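Local coordinates for protein probable TonB-dependent siderophore receptor PiuA (Acinetobacter baumannii, PDB 5FP1) that probably takes up iron across the outer membrane by binding ferric siderophores, and may bind ferric enterobactin with micromolar affinity, at residues L23-S28 against V44-K49; T479-I484 against L532-N537; G576-T579 against N583-A586. All blocks are in the same frame, centred on the assembly; numbering follows the deposited sequence. Where two conformers were deposited one is given.

Interaction 1 (L23-S28 against V44-K49); sequences LKVDQS and VSVISK
V25 packs on V46 across this contact, and L23 meets S48 next to it. The segment 23-28 has no regular structure and runs past the strand 43-47 and its exit without any direct hydrogen bond to it. The link is therefore made by packing and by one water. In the apolar part, the V25 and V46 side chains cross at about a right angle. V25 CG2 comes to 3.7 Å from V46 CG1. With CG1 anti to the backbone N (chi1 -180°), V46 presents this methyl to V25, whose CB is 4.1 Å from V46 CG1. V25 CG2 also touches the serine carbon, 3.9 Å from S48 CB. Further along, L23 CD2 lies 3.6 Å from S48 OG.

The polar part is bridged by a water. It donates to L23 O at 2.8 Å and sits 2.6 Å from S48 OG. The same hydroxyl bonds to the backbone N of L51, which makes S48 the N-cap of helix 49-55. One oxygen thus caps the helix and holds the water that grips the loop. Within 23-28, K24 NZ forms a salt bridge to D26 OD1 at 2.7 Å, on its syn lone pair. This pair takes no part in the packing on V46 and S48, and K24 NZ also bonds to N534 O.

The contact belongs to the N-terminal side of the plug of this TonB-dependent receptor. Strand 43-47 is an edge of the five-strand plug sheet and pairs with strand 114-121, where V46 rests on Q116 and E118. L23 also touches Q50 and L51 of helix 49-55, and N583 and S585 of barrel strand 582-597.

Interaction 2 (T479-I484 against L532-N537); sequences TENGSI and LDNHLN. With C8E ((hydroxyethyloxy)tri(ethyloxy)octane), chain H; C8E ((hydroxyethyloxy)tri(ethyloxy)octane), chain C.
N481 and N534 both place their side-chain amide opposite the backbone carbonyl carbon (chi1 -72° and -64°), and from these positions the two amides reach each other. The side chains cross at about a right angle, with their amide planes 79° apart. In the model N481 OD1 and N534 OD1 are 3.1 Å apart. The amide orientations are doubtful, and with a side chain turned back this may be a hydrogen bond. The meeting is small and lies at the surface, between two turns whose CA atoms come no closer than 7.9 Å, at N481 and N534.

Each turn has its own internal bonds. Residues 479-482 form a type I beta turn, with G482 N bonded to T479 O at 3.2 Å. Residues 532-535 form a type I' turn. There L532 O accepts two donors: H535 N at 3.1 Å, and the ring nitrogen H535 ND1, also at 3.1 Å. The ring bond is bent, and its acceptor is tilted out of the imidazole plane.

Detergent lies along the first segment. T479 CG2 touches C4 of the C8E in chain H at 3.4 Å, and I484 CD1 touches C11 of the same molecule. I484 CG2 meets a second C8E, in chain C. This is consistent with a lipid-facing outer surface of the barrel.

The 479-482 turn leads into strand 482-493, and the 532-535 turn joins strand 518-531 to strand 536-555. H535 and L536 both face F531 in a classic beta bulge at the start of strand 536-555. Strand 518-531 pairs with both neighbours and lies between them.

Interaction 3 (G576-T579 against N583-A586); sequences GEIT and NISA
G576 and I584 are joined by a reciprocal pair of backbone hydrogen bonds. G576 N donates to I584 O at 2.9 Å, with an N-H...O angle of 164°. I584 N returns a bond to G576 O at 2.8 Å, somewhat more bent at 149°. This is an antiparallel hydrogen-bonded pair at the end of a beta hairpin, where strand 558-575 turns into strand 582-597 of the TonB-dependent receptor barrel. E577 and N583 follow as a non-hydrogen-bonded pair, closer together, with their CA atoms 4.2 Å apart.

The chain turns a corner at G576. Its phi is positive. At these backbone angles the space where a CB would sit is taken by the carbonyl oxygen of the residue before, which suits glycine.

The polar ends of the next pair find partners beyond the hairpin. E577 OE2 is hydrogen-bonded to S22 OG, on the N-terminal segment of the chain. N583 OD1 bonds to T631 OG1 on the adjoining strand 624-635. N583 CG sits between its own backbone N and carbonyl carbon (chi1 64°), and the amide leads away from the 576-579 segment. Its CB stays behind, 3.3 Å from G576 O.

The apolar packing lies on the I584 face. I584 also rests on L628 of strand 624-635. I578 has already left the strand, yet its side chain slants back across that of I584. At the point of contact, I578 CD1 lies 3.8 Å from I584 CG2 and 3.9 Å from I584 CB.

From the N terminus, interaction 1 comes first and closes the short loop by which the chain comes back from 23-28 to lay plug strand 43-47 beside it. Interaction 2 opens much later and spans one strand of the barrel wall, bringing two neighbouring turns together. Interaction 3 closes the next hairpin. The three follow in series; none nests in or crosses another. They still meet in space. K24 NZ of interaction 1 probably bonds to N534 O of interaction 2, and K24 CB packs on G576 CA of interaction 3. H535 O and E577 N, probably hydrogen-bonded, join interactions 2 and 3. The N-terminal plug segment thus lies against successive turns at one end of the barrel.

Interaction 1 (L23-S28 against V44-K49)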
loop_
_atom_site.group_PDB
_atom_site.type_symbol
_atom_site.label_atom_id
_atom_site.label_comp_id
_atom_site.label_asym_id
_atom_site.label_seq_id
_atom_site.Cartn_x
_atom_site.Cartn_y
_atom_site.Cartn_z
ATOM N N LEU A 23 -13.681 -16.299 -5.657
ATOM C CA LEU A 23 -12.320 -15.782 -5.580
ATOM C C LEU A 23 -11.836 -15.209 -6.925
ATOM O O LEU A 23 -10.819 -14.530 -6.987
ATOM C CB LEU A 23 -11.384 -16.879 -5.094
ATOM C CG LEU A 23 -11.585 -17.368 -3.644
ATOM C CD1 LEU A 23 -10.641 -18.510 -3.364
ATOM C CD2 LEU A 23 -11.360 -16.252 -2.635
ATOM N N LYS A 24 -12.583 -15.481 -7.992
ATOM C CA LYS A 24 -12.268 -14.993 -9.329
ATOM C C LYS A 24 -13.084 -13.750 -9.574
ATOM O O LYS A 24 -14.313 -13.756 -9.411
ATOM C CB LYS A 24 -12.610 -16.094 -10.345
ATOM C CG LYS A 24 -12.664 -15.733 -11.824
ATOM C CD LYS A 24 -13.079 -16.986 -12.597
ATOM C CE LYS A 24 -13.150 -16.786 -14.094
ATOM N NZ LYS A 24 -14.489 -16.254 -14.456
ATOM N N VAL A 25 -12.417 -12.657 -9.924
ATOM C CA VAL A 25 -13.130 -11.434 -10.246
ATOM C C VAL A 25 -12.981 -11.134 -11.733
ATOM O O VAL A 25 -11.859 -11.052 -12.221
ATOM C CB VAL A 25 -12.569 -10.270 -9.396
ATOM C CG1 VAL A 25 -13.259 -8.953 -9.725
ATOM C CG2 VAL A 25 -12.707 -10.607 -7.916
ATOM N N ASP A 26 -14.096 -10.953 -12.449
ATOM C CA ASP A 26 -14.068 -10.831 -13.919
ATOM C C ASP A 26 -13.870 -9.414 -14.410
ATOM O O ASP A 26 -13.256 -9.199 -15.455
ATOM C CB ASP A 26 -15.351 -11.364 -14.565
ATOM C CG ASP A 26 -15.500 -12.847 -14.401
ATOM O OD1 ASP A 26 -14.479 -13.563 -14.325
ATOM O OD2 ASP A 26 -16.649 -13.296 -14.332
ATOM N N GLN A 27 -14.408 -8.451 -13.673
ATOM C CA GLN A 27 -14.357 -7.050 -14.077
ATOM C C GLN A 27 -13.817 -6.208 -12.928
ATOM O O GLN A 27 -14.212 -6.386 -11.785
ATOM C CB GLN A 27 -15.756 -6.514 -14.404
ATOM C CG GLN A 27 -16.543 -7.347 -15.386
ATOM C CD GLN A 27 -16.319 -6.907 -16.809
ATOM O OE1 GLN A 27 -15.515 -6.012 -17.082
ATOM N NE2 GLN A 27 -17.040 -7.525 -17.730
ATOM N N SER A 28 -13.008 -5.229 -13.272
ATOM C CA SER A 28 -12.582 -4.216 -12.332
ATOM C C SER A 28 -13.717 -3.270 -11.986
ATOM O O SER A 28 -14.548 -2.970 -12.833
ATOM C CB SER A 28 -11.454 -3.421 -12.953
ATOM O OG SER A 28 -11.187 -2.274 -12.173
ATOM N N VAL A 44 -3.371 -7.325 -13.564
ATOM C CA VAL A 44 -4.198 -6.784 -12.470
ATOM C C VAL A 44 -4.584 -7.954 -11.582
ATOM O O VAL A 44 -5.021 -9.005 -12.093
ATOM C CB VAL A 44 -5.490 -6.150 -12.997
ATOM C CG1 VAL A 44 -6.314 -5.542 -11.854
ATOM C CG2 VAL A 44 -5.217 -5.109 -14.050
ATOM N N SER A 45 -4.315 -7.832 -10.280
ATOM C CA SER A 45 -4.761 -8.818 -9.292
ATOM C C SER A 45 -5.839 -8.180 -8.422
ATOM O O SER A 45 -5.691 -7.041 -7.960
ATOM C CB SER A 45 -3.633 -9.250 -8.370
ATOM O OG SER A 45 -2.662 -10.028 -9.058
ATOM N N VAL A 46 -6.881 -8.930 -8.130
ATOM C CA VAL A 46 -7.926 -8.436 -7.225
ATOM C C VAL A 46 -7.962 -9.269 -5.960
ATOM O O VAL A 46 -8.086 -10.494 -6.003
ATOM C CB VAL A 46 -9.294 -8.416 -7.907
ATOM C CG1 VAL A 46 -10.366 -7.893 -6.947
ATOM C CG2 VAL A 46 -9.244 -7.552 -9.153
ATOM N N ILE A 47 -7.764 -8.613 -4.829
ATOM C CA ILE A 47 -7.967 -9.245 -3.544
ATOM C C ILE A 47 -9.473 -9.232 -3.289
ATOM O O ILE A 47 -10.060 -8.206 -2.948
ATOM C CB ILE A 47 -7.226 -8.517 -2.414
ATOM C CG1 ILE A 47 -5.755 -8.367 -2.757
ATOM C CG2 ILE A 47 -7.359 -9.315 -1.132
ATOM C CD1 ILE A 47 -4.977 -7.540 -1.744
ATOM N N SER A 48 -10.118 -10.373 -3.505
ATOM C CA SER A 48 -11.574 -10.409 -3.572
ATOM C C SER A 48 -12.244 -10.310 -2.195
ATOM O O SER A 48 -11.644 -10.600 -1.166
ATOM C CB SER A 48 -12.022 -11.697 -4.250
ATOM O OG SER A 48 -11.698 -12.809 -3.446
ATOM N N LYS A 49 -13.509 -9.936 -2.210
ATOM C CA LYS A 49 -14.379 -9.946 -1.034
ATOM C C LYS A 49 -14.293 -11.271 -0.300
ATOM O O LYS A 49 -14.118 -11.304 0.928
ATOM C CB LYS A 49 -15.809 -9.662 -1.464
ATOM C CG LYS A 49 -16.828 -9.587 -0.339
ATOM C CD LYS A 49 -18.192 -9.246 -0.925
ATOM C CE LYS A 49 -19.213 -8.827 0.119
ATOM N NZ LYS A 49 -19.697 -10.002 0.859
HETATM O O HOH W 1 -9.507 -13.744 -4.598
#

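Interaction 2 (T479-I484 against L532-N537)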
loop_
_atom_site.group_PDB
_atom_site.type_symbol
_atom_site.label_atom_id
_atom_site.label_comp_id
_atom_site.label_asym_id
_atom_site.label_seq_id
_atom_site.Cartn_x
_atom_site.Cartn_y
_atom_site.Cartn_z
ATOM N N THR A 479 -9.895 -17.856 -28.676
ATOM C CA THR A 479 -11.290 -18.189 -28.424
ATOM C C THR A 479 -11.858 -17.102 -27.529
ATOM O O THR A 479 -11.110 -16.232 -27.035
ATOM C CB THR A 479 -11.457 -19.521 -27.657
ATOM O OG1 THR A 479 -11.069 -19.343 -26.285
ATOM C CG2 THR A 479 -10.632 -20.603 -28.251
ATOM N N GLU A 480 -13.166 -17.144 -27.284
ATOM C CA GLU A 480 -13.775 -16.076 -26.494
ATOM C C GLU A 480 -13.247 -16.092 -25.038
ATOM O O GLU A 480 -13.257 -15.063 -24.363
ATOM C CB GLU A 480 -15.303 -16.140 -26.534
ATOM C CG GLU A 480 -15.871 -17.279 -25.735
ATOM C CD GLU A 480 -17.390 -17.377 -25.845
ATOM O OE1 GLU A 480 -18.061 -16.324 -25.884
ATOM O OE2 GLU A 480 -17.909 -18.514 -25.887
ATOM N N ASN A 481 -12.747 -17.242 -24.592
ATOM C CA ASN A 481 -12.293 -17.409 -23.219
ATOM C C ASN A 481 -10.777 -17.249 -23.052
ATOM O O ASN A 481 -10.230 -17.539 -21.989
ATOM C CB ASN A 481 -12.692 -18.791 -22.724
ATOM C CG ASN A 481 -14.189 -18.926 -22.474
ATOM O OD1 ASN A 481 -14.855 -17.984 -22.084
ATOM N ND2 ASN A 481 -14.715 -20.118 -22.698
ATOM N N GLY A 482 -10.094 -16.839 -24.109
ATOM C CA GLY A 482 -8.648 -16.718 -24.082
ATOM C C GLY A 482 -8.147 -15.419 -24.643
ATOM O O GLY A 482 -8.824 -14.783 -25.436
ATOM N N SER A 483 -6.950 -15.023 -24.207
ATOM C CA SER A 483 -6.284 -13.818 -24.678
ATOM C C SER A 483 -4.786 -14.021 -24.707
ATOM O O SER A 483 -4.223 -14.691 -23.838
ATOM C CB SER A 483 -6.568 -12.637 -23.750
ATOM O OG SER A 483 -5.462 -11.743 -23.772
ATOM N N ILE A 484 -4.144 -13.431 -25.709
ATOM C CA ILE A 484 -2.693 -13.339 -25.752
ATOM C C ILE A 484 -2.403 -11.911 -26.114
ATOM O O ILE A 484 -3.035 -11.355 -27.038
ATOM C CB ILE A 484 -2.050 -14.257 -26.822
ATOM C CG1 ILE A 484 -2.567 -15.681 -26.712
ATOM C CG2 ILE A 484 -0.543 -14.295 -26.640
ATOM C CD1 ILE A 484 -2.211 -16.508 -27.946
ATOM N N LEU A 532 -13.050 -24.093 -17.276
ATOM C CA LEU A 532 -14.066 -24.798 -16.489
ATOM C C LEU A 532 -15.347 -24.055 -16.458
ATOM O O LEU A 532 -15.851 -23.728 -15.382
ATOM C CB LEU A 532 -13.623 -24.991 -15.044
ATOM C CG LEU A 532 -12.642 -26.099 -14.704
ATOM C CD1 LEU A 532 -12.644 -26.295 -13.194
ATOM C CD2 LEU A 532 -13.015 -27.400 -15.406
ATOM N N ASP A 533 -15.904 -23.778 -17.626
ATOM C CA ASP A 533 -17.173 -23.068 -17.696
ATOM C C ASP A 533 -17.111 -21.754 -16.938
ATOM O O ASP A 533 -18.066 -21.368 -16.266
ATOM C CB ASP A 533 -18.317 -23.937 -17.150
ATOM C CG ASP A 533 -18.651 -25.088 -18.070
ATOM O OD1 ASP A 533 -18.435 -24.951 -19.298
ATOM O OD2 ASP A 533 -19.127 -26.129 -17.573
ATOM N N ASN A 534 -15.984 -21.065 -17.090
ATOM C CA ASN A 534 -15.762 -19.736 -16.527
ATOM C C ASN A 534 -15.702 -19.706 -14.997
ATOM O O ASN A 534 -15.982 -18.686 -14.384
ATOM C CB ASN A 534 -16.796 -18.750 -17.042
ATOM C CG ASN A 534 -16.685 -18.531 -18.539
ATOM O OD1 ASN A 534 -15.629 -18.166 -19.058
ATOM N ND2 ASN A 534 -17.772 -18.774 -19.241
ATOM N N HIS A 535 -15.298 -20.819 -14.402
ATOM C CA HIS A 535 -15.136 -20.889 -12.953
ATOM C C HIS A 535 -13.693 -20.624 -12.494
ATOM O O HIS A 535 -13.475 -20.319 -11.326
ATOM C CB HIS A 535 -15.573 -22.258 -12.442
ATOM C CG HIS A 535 -17.051 -22.391 -12.282
ATOM N ND1 HIS A 535 -17.810 -23.246 -13.054
ATOM C CD2 HIS A 535 -17.914 -21.774 -11.441
ATOM C CE1 HIS A 535 -19.077 -23.150 -12.694
ATOM N NE2 HIS A 535 -19.169 -22.259 -11.722
ATOM N N LEU A 536 -12.736 -20.773 -13.402
ATOM C CA LEU A 536 -11.321 -20.595 -13.107
ATOM C C LEU A 536 -10.727 -19.619 -14.091
ATOM O O LEU A 536 -11.143 -19.578 -15.263
ATOM C CB LEU A 536 -10.549 -21.899 -13.230
ATOM C CG LEU A 536 -10.474 -22.845 -12.051
ATOM C CD1 LEU A 536 -9.651 -24.059 -12.449
ATOM C CD2 LEU A 536 -9.880 -22.173 -10.829
ATOM N N ASN A 537 -9.778 -18.815 -13.607
ATOM C CA ASN A 537 -9.014 -17.929 -14.461
ATOM C C ASN A 537 -7.532 -18.108 -14.160
ATOM O O ASN A 537 -7.100 -18.122 -12.998
ATOM C CB ASN A 537 -9.455 -16.464 -14.301
ATOM C CG ASN A 537 -8.605 -15.493 -15.121
ATOM O OD1 ASN A 537 -7.628 -14.946 -14.620
ATOM N ND2 ASN A 537 -8.966 -15.286 -16.386
HETATM C C1 C8E H . -11.579 -23.749 -30.376
HETATM C C2 C8E H . -10.524 -22.801 -30.914
HETATM C C3 C8E H . -9.121 -23.353 -30.719
HETATM C C4 C8E H . -8.326 -22.628 -29.645
HETATM C C5 C8E H . -6.861 -23.032 -29.684
HETATM C C6 C8E H . -6.037 -22.126 -28.787
HETATM C C7 C8E H . -4.608 -22.637 -28.648
HETATM C C8 C8E H . -3.984 -22.122 -27.354
HETATM O O9 C8E H . -3.101 -21.026 -27.590
HETATM C C10 C8E H . -2.125 -20.902 -26.552
HETATM C C11 C8E H . -1.488 -19.518 -26.630
HETATM O O12 C8E H . -0.300 -19.469 -25.842
HETATM C C1 C8E C . 3.085 -7.059 -31.385
HETATM C C2 C8E C . 1.804 -7.708 -31.865
HETATM C C3 C8E C . 0.956 -8.104 -30.678
HETATM C C4 C8E C . 0.126 -9.323 -30.966
HETATM C C5 C8E C . -0.578 -9.843 -29.736
HETATM C C6 C8E C . 0.395 -10.329 -28.689
HETATM C C7 C8E C . 0.800 -11.752 -28.894
HETATM C C8 C8E C . 2.146 -12.003 -28.231
HETATM O O9 C8E C . 3.143 -11.600 -29.173
HETATM C C10 C8E C . 4.424 -11.314 -28.601
HETATM C C11 C8E C . 5.160 -12.607 -28.296
HETATM O O12 C8E C . 4.343 -13.440 -27.484
HETATM C C13 C8E C . 5.013 -14.671 -27.199
HETATM C C14 C8E C . 4.159 -15.524 -26.273
HETATM O O15 C8E C . 3.327 -16.406 -27.027
HETATM C C16 C8E C . 3.820 -17.750 -27.020
HETATM C C17 C8E C . 2.678 -18.730 -27.232
HETATM O O18 C8E C . 1.543 -18.251 -26.519
#

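Interaction 3 (G576-T579 against N583-A586)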
loop_
_atom_site.group_PDB
_atom_site.type_symbol
_atom_site.label_atom_id
_atom_site.label_comp_id
_atom_site.label_asym_id
_atom_site.label_seq_id
_atom_site.Cartn_x
_atom_site.Cartn_y
_atom_site.Cartn_z
ATOM N N GLY A 576 -10.380 -19.090 -8.562
ATOM C CA GLY A 576 -11.787 -19.453 -8.790
ATOM C C GLY A 576 -12.171 -20.766 -8.123
ATOM O O GLY A 576 -11.575 -21.178 -7.114
ATOM N N GLU A 577 -13.172 -21.427 -8.699
ATOM C CA GLU A 577 -13.688 -22.693 -8.181
ATOM C C GLU A 577 -13.213 -23.867 -9.029
ATOM O O GLU A 577 -13.530 -23.955 -10.213
ATOM C CB GLU A 577 -15.215 -22.665 -8.157
ATOM C CG GLU A 577 -15.791 -21.492 -7.390
ATOM C CD GLU A 577 -15.792 -20.212 -8.197
ATOM O OE1 GLU A 577 -16.221 -20.251 -9.377
ATOM O OE2 GLU A 577 -15.373 -19.170 -7.655
ATOM N N ILE A 578 -12.416 -24.741 -8.424
ATOM C CA ILE A 578 -11.944 -25.945 -9.075
ATOM C C ILE A 578 -13.088 -26.978 -9.163
ATOM O O ILE A 578 -13.236 -27.640 -10.177
ATOM C CB ILE A 578 -10.768 -26.558 -8.316
ATOM C CG1 ILE A 578 -9.635 -25.529 -8.161
ATOM C CG2 ILE A 578 -10.236 -27.770 -9.058
ATOM C CD1 ILE A 578 -8.623 -25.924 -7.113
ATOM N N THR A 579 -13.876 -27.103 -8.095
ATOM C CA THR A 579 -15.131 -27.851 -8.121
ATOM C C THR A 579 -16.135 -27.037 -7.346
ATOM O O THR A 579 -15.826 -25.929 -6.886
ATOM C CB THR A 579 -15.021 -29.235 -7.448
ATOM O OG1 THR A 579 -14.791 -29.089 -6.037
ATOM C CG2 THR A 579 -13.905 -30.040 -8.047
ATOM N N ASN A 583 -12.186 -24.259 -3.777
ATOM C CA ASN A 583 -11.773 -23.010 -4.429
ATOM C C ASN A 583 -10.318 -22.660 -4.170
ATOM O O ASN A 583 -9.647 -23.286 -3.324
ATOM C CB ASN A 583 -12.709 -21.857 -4.120
ATOM C CG ASN A 583 -12.720 -21.480 -2.671
ATOM O OD1 ASN A 583 -11.986 -22.055 -1.850
ATOM N ND2 ASN A 583 -13.576 -20.516 -2.329
ATOM N N ILE A 584 -9.805 -21.716 -4.958
ATOM C CA ILE A 584 -8.380 -21.433 -4.905
ATOM C C ILE A 584 -8.072 -19.986 -5.304
ATOM O O ILE A 584 -8.740 -19.401 -6.167
ATOM C CB ILE A 584 -7.594 -22.416 -5.792
ATOM C CG1 ILE A 584 -6.101 -22.367 -5.473
ATOM C CG2 ILE A 584 -7.870 -22.157 -7.257
ATOM C CD1 ILE A 584 -5.262 -23.352 -6.246
ATOM N N SER A 585 -7.074 -19.419 -4.630
ATOM C CA SER A 585 -6.458 -18.156 -5.060
ATOM C C SER A 585 -4.981 -18.355 -4.875
ATOM O O SER A 585 -4.515 -18.564 -3.740
ATOM C CB SER A 585 -6.993 -16.978 -4.226
ATOM O OG SER A 585 -6.454 -15.729 -4.679
ATOM N N ALA A 586 -4.234 -18.323 -5.975
ATOM C CA ALA A 586 -2.827 -18.630 -5.934
ATOM C C ALA A 586 -2.051 -17.743 -6.862
ATOM O O ALA A 586 -2.568 -17.273 -7.883
ATOM C CB ALA A 586 -2.571 -20.078 -6.297
#